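Local coordinates for protein translation initiation factor eIF2B subunit epsilon (Schizosaccharomyces pombe, PDB 5B04) that acts as part of the eIF2B complex, which catalyses the exchange of GDP for GTP on the gamma subunit of translation initiation factor eIF2, at residues 37-42 / 71-76; 67-72 / 96-101. All coordinates share one frame; numbering follows the deposited sequence.

How the contacts relate
From the N terminus the chain runs out of strand 19-23 into the long loop that holds 37-42, continues through helix 50-61 and strand 65-70, and turns at 71-73 into helix 74-83. Contact 1 closes that excursion by laying the loop against the start of the helix. Contact 2 then closes the next one, helix 74-83 returning the chain to strand 94-99 beside strand 65-70. It starts at 67, before contact 1 ends at 76, and runs on to 101, so the two closures cross rather than nest; they share Cys71 and Ala72. Their centres lie about 10 Å apart, and Ala74 packs on Val99. Together they tie loop, helix and sheet edge of the nucleotidyl-transferase-like domain.

Contact 1 (37-42 / 71-76); sequences DKPRCL and CAHAGQ
Gln76 reaches from the first turn of helix 74-83 to the backbone of Asp37 and makes the one hydrogen bond between 37-42 and 71-76. Its NE2 donates to Asp37 O at 2.8 Å, nearly straight (175°), with the donor in the plane of the carbonyl and the acceptor in the plane of the amide. Beyond CG the side chain is extended (chi2 176°), which carries CD away from the helix toward the loop. The other amide atom, OE1, lies against Pro39 CD and the CA and CB of Lys38. The amide thus grips a carbonyl with one end and rests against the Lys38-Pro39 link with the other.

The apolar contacts centre on the Pro39 ring. Its CD meets His73 CB at 3.5 Å, and the proline passes slantwise across both the histidine and the glutamine. Farther along, Leu42 places CD1 4.1 Å from Gln76 CB, a looser touch; the leucine also meets Tyr80 on the same helix, while Pro39 packs on Ile77.

The imidazole of His73 supplies the third kind of contact, a flat ring against backbone. Asp37 C stands 3.7 Å above one face, displaced toward the rim, and Lys38 N lies over that face as well. CB of the histidine points toward the loop, and CG stands anti to the carbonyl carbon, beside the backbone N (chi1 -65°).

His73 is also the N-cap residue of helix 74-83 and sits inside a type II beta turn from Cys71 to Ala74. The Lys38-Pro39-Arg40 run docked here belongs to the loop after the first strand of the Rossmann-like domain, which in related nucleotidyl transferases carries the nucleotide-binding signature; the resemblance is one of family and does not establish nucleotide binding in this subunit.

Contact 2 (67-72 / 96-101); sequences YVFCCA and NTIVSR
Phe69 and Ile98 lead the tight part of this contact, lying side by side and pointing the same way from neighbouring parallel strands. Ile98 CD1 sits over one face of the phenyl ring, 4.2 Å from its centroid and 27° off the normal, a CH-pi contact. The other branch, CG2, is anti to the backbone N and comes within 3.5 Å of Phe69 CE1. Tyr67 extends the same face: its CD1 lies 3.6 Å from Asn96 CB and also touches Ile98 CD1, while its hydroxyl is hydrogen-bonded to Glu65. Asn96 itself is exposed. Helix 108-115 packs on Phe69 through Ala109, Glu112 and Leu113, and Ile21 of strand 19-23 touches it too. An alanine here, lacking the ring that Ile98 CD1 and CG2 lie against, would probably open a gap between the isoleucine and helix 108-115.

Between the two layers of side chains, four hydrogen bonds join the backbones. Val68 N donates to Asn96 O and Cys70 N to Ile98 O; in return Val68 O accepts from Ile98 N at 3.1 Å and Cys70 O from Ser100 N at 3.2 Å. Val68 and Cys70 therefore use both their N-H and C=O on this neighbour.

The face that carries Val68, Cys70, Thr97 and Val99 is looser. Cys70 SG comes no nearer than 4.3 Å to Thr97 CB, and Val99 is exposed, meeting Cys70 mainly through Cys70 O. Helix 74-83 touches this face, Ile77 on Cys70 and Ile81 on Thr97. Past the paired residues, Cys71 SG rests 3.7 Å from Arg101 C, and the arginine is exposed.

Residues 67-70 and 96-99 run parallel, inclined by 27°. Strand 65-70, helix 74-83 and strand 94-99 make a beta-alpha-beta crossover of the Rossmann-like core of the GT-A nucleotidyl transferase fold.

Contact 1 (37-42 / 71-76)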
ATOM      1  N   ASP I  37     -63.257 -18.942  22.063  1.00 79.82           N
ATOM      2  CA  ASP I  37     -63.065 -17.688  22.775  1.00 86.98           C
ATOM      3  C   ASP I  37     -62.919 -16.522  21.798  1.00 89.42           C
ATOM      4  O   ASP I  37     -63.600 -15.504  21.926  1.00 89.31           O
ATOM      5  CB  ASP I  37     -61.834 -17.784  23.679  1.00 85.65           C
ATOM      6  CG  ASP I  37     -61.571 -16.508  24.448  1.00112.53           C
ATOM      7  OD1 ASP I  37     -62.545 -15.808  24.797  1.00122.37           O
ATOM      8  OD2 ASP I  37     -60.387 -16.202  24.704  1.00115.47           O
ATOM      9  N   LYS I  38     -62.027 -16.679  20.824  1.00 83.84           N
ATOM     10  CA  LYS I  38     -61.786 -15.652  19.813  1.00 78.02           C
ATOM     11  C   LYS I  38     -61.565 -16.299  18.448  1.00 71.74           C
ATOM     12  O   LYS I  38     -60.976 -17.365  18.363  1.00 76.69           O
ATOM     13  CB  LYS I  38     -60.578 -14.790  20.193  1.00 86.06           C
ATOM     14  CG  LYS I  38     -59.252 -15.532  20.184  1.00 62.55           C
ATOM     15  CD  LYS I  38     -58.080 -14.569  20.216  1.00 55.63           C
ATOM     16  CE  LYS I  38     -58.106 -13.711  21.468  1.00 56.28           C
ATOM     17  NZ  LYS I  38     -57.002 -12.713  21.473  1.00 72.97           N
ATOM     18  N   PRO I  39     -62.018 -15.642  17.370  1.00 65.83           N
ATOM     19  CA  PRO I  39     -61.951 -16.240  16.029  1.00 68.47           C
ATOM     20  C   PRO I  39     -60.534 -16.623  15.605  1.00 71.62           C
ATOM     21  O   PRO I  39     -59.565 -16.076  16.133  1.00 70.89           O
ATOM     22  CB  PRO I  39     -62.497 -15.132  15.131  1.00 69.90           C
ATOM     23  CG  PRO I  39     -62.215 -13.881  15.886  1.00 68.83           C
ATOM     24  CD  PRO I  39     -62.442 -14.233  17.316  1.00 60.03           C
ATOM     25  N   ARG I  40     -60.428 -17.553  14.661  1.00 69.94           N
ATOM     26  CA  ARG I  40     -59.133 -18.031  14.186  1.00 58.35           C
ATOM     27  C   ARG I  40     -58.294 -16.906  13.585  1.00 57.89           C
ATOM     28  O   ARG I  40     -57.071 -16.892  13.719  1.00 63.40           O
ATOM     29  CB  ARG I  40     -59.322 -19.144  13.153  1.00 45.59           C
ATOM     30  CG  ARG I  40     -58.022 -19.694  12.594  1.00 39.33           C
ATOM     31  CD  ARG I  40     -58.226 -20.300  11.219  1.00 47.56           C
ATOM     32  NE  ARG I  40     -58.923 -19.380  10.324  1.00 70.53           N
ATOM     33  CZ  ARG I  40     -58.338 -18.373   9.684  1.00 79.61           C
ATOM     34  NH1 ARG I  40     -57.039 -18.151   9.838  1.00 68.36           N
ATOM     35  NH2 ARG I  40     -59.051 -17.585   8.890  1.00 83.21           N
ATOM     36  N   CYS I  41     -58.960 -15.959  12.933  1.00 68.22           N
ATOM     37  CA  CYS I  41     -58.270 -14.863  12.262  1.00 65.69           C
ATOM     38  C   CYS I  41     -57.695 -13.847  13.246  1.00 65.94           C
ATOM     39  O   CYS I  41     -56.956 -12.945  12.852  1.00 68.18           O
ATOM     40  CB  CYS I  41     -59.215 -14.158  11.287  1.00 63.72           C
ATOM     41  SG  CYS I  41     -60.616 -13.335  12.075  1.00 73.22           S
ATOM     42  N   LEU I  42     -58.035 -13.988  14.523  1.00 57.68           N
ATOM     43  CA  LEU I  42     -57.523 -13.082  15.546  1.00 63.03           C
ATOM     44  C   LEU I  42     -56.497 -13.763  16.447  1.00 68.31           C
ATOM     45  O   LEU I  42     -55.989 -13.154  17.389  1.00 64.80           O
ATOM     46  CB  LEU I  42     -58.668 -12.516  16.388  1.00 60.92           C
ATOM     47  CG  LEU I  42     -59.490 -11.407  15.731  1.00 59.91           C
ATOM     48  CD1 LEU I  42     -60.506 -10.834  16.710  1.00 73.55           C
ATOM     49  CD2 LEU I  42     -58.581 -10.311  15.198  1.00 60.50           C
ATOM     50  N   CYS I  71     -68.221 -15.795  10.071  1.00 87.66           N
ATOM     51  CA  CYS I  71     -69.378 -16.318  10.789  1.00 80.41           C
ATOM     52  C   CYS I  71     -69.181 -16.278  12.302  1.00 68.56           C
ATOM     53  O   CYS I  71     -69.669 -15.370  12.974  1.00 69.52           O
ATOM     54  CB  CYS I  71     -69.680 -17.749  10.345  1.00 93.57           C
ATOM     55  SG  CYS I  71     -70.914 -18.589  11.363  1.00 87.23           S
ATOM     56  N   ALA I  72     -68.470 -17.269  12.832  1.00 62.89           N
ATOM     57  CA  ALA I  72     -68.273 -17.382  14.274  1.00 69.59           C
ATOM     58  C   ALA I  72     -67.452 -16.219  14.823  1.00 67.84           C
ATOM     59  O   ALA I  72     -66.428 -15.846  14.249  1.00 76.44           O
ATOM     60  CB  ALA I  72     -67.610 -18.707  14.618  1.00 57.46           C
ATOM     61  N   HIS I  73     -67.923 -15.657  15.933  1.00 72.35           N
ATOM     62  CA  HIS I  73     -67.273 -14.532  16.603  1.00 62.21           C
ATOM     63  C   HIS I  73     -67.110 -13.325  15.686  1.00 62.40           C
ATOM     64  O   HIS I  73     -66.162 -12.555  15.829  1.00 73.80           O
ATOM     65  CB  HIS I  73     -65.907 -14.948  17.154  1.00 55.12           C
ATOM     66  CG  HIS I  73     -65.978 -15.983  18.231  1.00 65.00           C
ATOM     67  ND1 HIS I  73     -66.422 -15.703  19.505  1.00 64.83           N
ATOM     68  CD2 HIS I  73     -65.656 -17.298  18.226  1.00 72.16           C
ATOM     69  CE1 HIS I  73     -66.373 -16.801  20.239  1.00 79.42           C
ATOM     70  NE2 HIS I  73     -65.912 -17.783  19.486  1.00 71.64           N
ATOM     71  N   ALA I  74     -68.045 -13.158  14.753  1.00 51.49           N
ATOM     72  CA  ALA I  74     -67.994 -12.053  13.801  1.00 63.53           C
ATOM     73  C   ALA I  74     -68.075 -10.702  14.505  1.00 55.65           C
ATOM     74  O   ALA I  74     -67.697  -9.676  13.940  1.00 73.76           O
ATOM     75  CB  ALA I  74     -69.111 -12.183  12.777  1.00 63.47           C
ATOM     76  N   GLY I  75     -68.576 -10.708  15.737  1.00 67.01           N
ATOM     77  CA  GLY I  75     -68.610  -9.509  16.552  1.00 83.83           C
ATOM     78  C   GLY I  75     -67.205  -9.036  16.860  1.00 80.49           C
ATOM     79  O   GLY I  75     -66.888  -7.856  16.706  1.00 75.09           O
ATOM     80  N   GLN I  76     -66.368  -9.940  17.328  1.00 73.58           N
ATOM     81  CA  GLN I  76     -65.010  -9.582  17.634  1.00 72.00           C
ATOM     82  C   GLN I  76     -64.304  -9.174  16.376  1.00 73.27           C
ATOM     83  O   GLN I  76     -63.534  -8.240  16.366  1.00 67.78           O
ATOM     84  CB  GLN I  76     -64.293 -10.756  18.253  1.00 72.01           C
ATOM     85  CG  GLN I  76     -64.730 -11.095  19.654  1.00 68.77           C
ATOM     86  CD  GLN I  76     -64.047 -12.333  20.157  1.00 78.11           C
ATOM     87  OE1 GLN I  76     -62.948 -12.638  19.752  1.00 79.36           O
ATOM     88  NE2 GLN I  76     -64.702 -13.056  21.034  1.00 75.74           N
TER

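Contact 2 (67-72 / 96-101)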
ATOM      1  N   TYR I  67     -63.544  -7.534   1.325  1.00 73.04           N
ATOM      2  CA  TYR I  67     -64.727  -8.088   1.971  1.00 75.14           C
ATOM      3  C   TYR I  67     -64.372  -9.348   2.747  1.00 67.23           C
ATOM      4  O   TYR I  67     -63.911 -10.334   2.173  1.00 62.63           O
ATOM      5  CB  TYR I  67     -65.818  -8.388   0.945  1.00 80.34           C
ATOM      6  CG  TYR I  67     -66.364  -7.152   0.274  1.00 84.05           C
ATOM      7  CD1 TYR I  67     -67.187  -6.272   0.962  1.00 75.02           C
ATOM      8  CD2 TYR I  67     -66.055  -6.865  -1.048  1.00 81.58           C
ATOM      9  CE1 TYR I  67     -67.687  -5.139   0.355  1.00 78.08           C
ATOM     10  CE2 TYR I  67     -66.551  -5.737  -1.664  1.00 90.38           C
ATOM     11  CZ  TYR I  67     -67.366  -4.875  -0.960  1.00 93.53           C
ATOM     12  OH  TYR I  67     -67.862  -3.748  -1.571  1.00101.47           O
ATOM     13  N   VAL I  68     -64.590  -9.307   4.056  1.00 64.16           N
ATOM     14  CA  VAL I  68     -64.244 -10.427   4.918  1.00 64.68           C
ATOM     15  C   VAL I  68     -65.474 -11.241   5.306  1.00 69.18           C
ATOM     16  O   VAL I  68     -66.212 -10.868   6.218  1.00 69.69           O
ATOM     17  CB  VAL I  68     -63.532  -9.952   6.199  1.00 65.25           C
ATOM     18  CG1 VAL I  68     -62.995 -11.142   6.977  1.00 61.48           C
ATOM     19  CG2 VAL I  68     -62.408  -8.989   5.853  1.00 59.27           C
ATOM     20  N   PHE I  69     -65.693 -12.347   4.602  1.00 64.07           N
ATOM     21  CA  PHE I  69     -66.757 -13.276   4.958  1.00 63.82           C
ATOM     22  C   PHE I  69     -66.429 -13.957   6.280  1.00 70.24           C
ATOM     23  O   PHE I  69     -65.424 -14.660   6.393  1.00 79.10           O
ATOM     24  CB  PHE I  69     -66.961 -14.322   3.860  1.00 69.93           C
ATOM     25  CG  PHE I  69     -67.779 -13.835   2.698  1.00 71.55           C
ATOM     26  CD1 PHE I  69     -69.163 -13.829   2.764  1.00 66.68           C
ATOM     27  CD2 PHE I  69     -67.167 -13.392   1.538  1.00 74.32           C
ATOM     28  CE1 PHE I  69     -69.920 -13.388   1.696  1.00 65.50           C
ATOM     29  CE2 PHE I  69     -67.920 -12.947   0.468  1.00 72.60           C
ATOM     30  CZ  PHE I  69     -69.298 -12.945   0.548  1.00 70.72           C
ATOM     31  N   CYS I  70     -67.278 -13.746   7.280  1.00 65.29           N
ATOM     32  CA  CYS I  70     -67.020 -14.274   8.614  1.00 88.97           C
ATOM     33  C   CYS I  70     -68.302 -14.701   9.319  1.00 85.65           C
ATOM     34  O   CYS I  70     -69.340 -14.054   9.187  1.00 88.46           O
ATOM     35  CB  CYS I  70     -66.283 -13.232   9.455  1.00 81.86           C
ATOM     36  SG  CYS I  70     -67.147 -11.654   9.613  1.00 80.89           S
ATOM     37  N   CYS I  71     -68.221 -15.795  10.071  1.00 87.66           N
ATOM     38  CA  CYS I  71     -69.378 -16.318  10.789  1.00 80.41           C
ATOM     39  C   CYS I  71     -69.181 -16.278  12.302  1.00 68.56           C
ATOM     40  O   CYS I  71     -69.669 -15.370  12.974  1.00 69.52           O
ATOM     41  CB  CYS I  71     -69.680 -17.749  10.345  1.00 93.57           C
ATOM     42  SG  CYS I  71     -70.914 -18.589  11.363  1.00 87.23           S
ATOM     43  N   ALA I  72     -68.470 -17.269  12.832  1.00 62.89           N
ATOM     44  CA  ALA I  72     -68.273 -17.382  14.274  1.00 69.59           C
ATOM     45  C   ALA I  72     -67.452 -16.219  14.823  1.00 67.84           C
ATOM     46  O   ALA I  72     -66.428 -15.846  14.249  1.00 76.44           O
ATOM     47  CB  ALA I  72     -67.610 -18.707  14.618  1.00 57.46           C
ATOM     48  N   ASN I  96     -64.796  -4.139   4.613  1.00 68.02           N
ATOM     49  CA  ASN I  96     -66.195  -4.380   4.940  1.00 69.44           C
ATOM     50  C   ASN I  96     -66.432  -5.842   5.294  1.00 69.31           C
ATOM     51  O   ASN I  96     -65.975  -6.741   4.590  1.00 65.17           O
ATOM     52  CB  ASN I  96     -67.098  -3.967   3.776  1.00 81.50           C
ATOM     53  CG  ASN I  96     -67.142  -2.465   3.577  1.00 90.11           C
ATOM     54  OD1 ASN I  96     -67.259  -1.703   4.536  1.00 78.72           O
ATOM     55  ND2 ASN I  96     -67.045  -2.031   2.326  1.00 97.76           N
ATOM     56  N   THR I  97     -67.143  -6.076   6.390  1.00 75.02           N
ATOM     57  CA  THR I  97     -67.434  -7.435   6.828  1.00 73.01           C
ATOM     58  C   THR I  97     -68.766  -7.918   6.271  1.00 74.09           C
ATOM     59  O   THR I  97     -69.699  -7.135   6.096  1.00 77.10           O
ATOM     60  CB  THR I  97     -67.465  -7.541   8.364  1.00 57.82           C
ATOM     61  OG1 THR I  97     -68.448  -6.640   8.888  1.00 92.77           O
ATOM     62  CG2 THR I  97     -66.107  -7.194   8.947  1.00 61.30           C
ATOM     63  N   ILE I  98     -68.847  -9.214   5.986  1.00 62.43           N
ATOM     64  CA  ILE I  98     -70.097  -9.825   5.556  1.00 58.18           C
ATOM     65  C   ILE I  98     -70.411 -11.039   6.421  1.00 74.29           C
ATOM     66  O   ILE I  98     -69.789 -12.093   6.279  1.00 78.26           O
ATOM     67  CB  ILE I  98     -70.056 -10.253   4.076  1.00 51.59           C
ATOM     68  CG1 ILE I  98     -69.773  -9.049   3.176  1.00 57.25           C
ATOM     69  CG2 ILE I  98     -71.370 -10.907   3.680  1.00 62.82           C
ATOM     70  CD1 ILE I  98     -69.750  -9.382   1.699  1.00 59.83           C
ATOM     71  N   VAL I  99     -71.374 -10.882   7.323  1.00 73.24           N
ATOM     72  CA  VAL I  99     -71.752 -11.962   8.223  1.00 73.61           C
ATOM     73  C   VAL I  99     -72.580 -13.013   7.495  1.00 71.85           C
ATOM     74  O   VAL I  99     -73.573 -12.693   6.842  1.00 78.56           O
ATOM     75  CB  VAL I  99     -72.550 -11.439   9.432  1.00 69.15           C
ATOM     76  CG1 VAL I  99     -72.763 -12.553  10.445  1.00 66.34           C
ATOM     77  CG2 VAL I  99     -71.825 -10.266  10.074  1.00 70.07           C
ATOM     78  N   SER I 100     -72.158 -14.268   7.604  1.00 77.40           N
ATOM     79  CA  SER I 100     -72.882 -15.376   6.995  1.00 84.48           C
ATOM     80  C   SER I 100     -73.218 -16.434   8.038  1.00 98.88           C
ATOM     81  O   SER I 100     -72.946 -16.254   9.226  1.00106.70           O
ATOM     82  CB  SER I 100     -72.066 -15.994   5.859  1.00 92.24           C
ATOM     83  OG  SER I 100     -72.764 -17.071   5.259  1.00111.40           O
ATOM     84  N   ARG I 101     -73.810 -17.535   7.591  1.00108.51           N
ATOM     85  CA  ARG I 101     -74.163 -18.628   8.488  1.00112.14           C
ATOM     86  C   ARG I 101     -73.052 -19.674   8.539  1.00108.04           C
ATOM     87  O   ARG I 101     -72.115 -19.636   7.740  1.00 95.42           O
ATOM     88  CB  ARG I 101     -75.484 -19.267   8.059  1.00117.02           C
ATOM     89  CG  ARG I 101     -76.363 -18.361   7.211  1.00122.38           C
ATOM     90  CD  ARG I 101     -77.303 -19.179   6.350  1.00130.97           C
ATOM     91  NE  ARG I 101     -76.581 -19.858   5.280  1.00149.25           N
ATOM     92  CZ  ARG I 101     -77.082 -20.847   4.551  1.00143.35           C
ATOM     93  NH1 ARG I 101     -78.315 -21.281   4.777  1.00125.31           N
ATOM     94  NH2 ARG I 101     -76.350 -21.407   3.597  1.00123.54           N
TER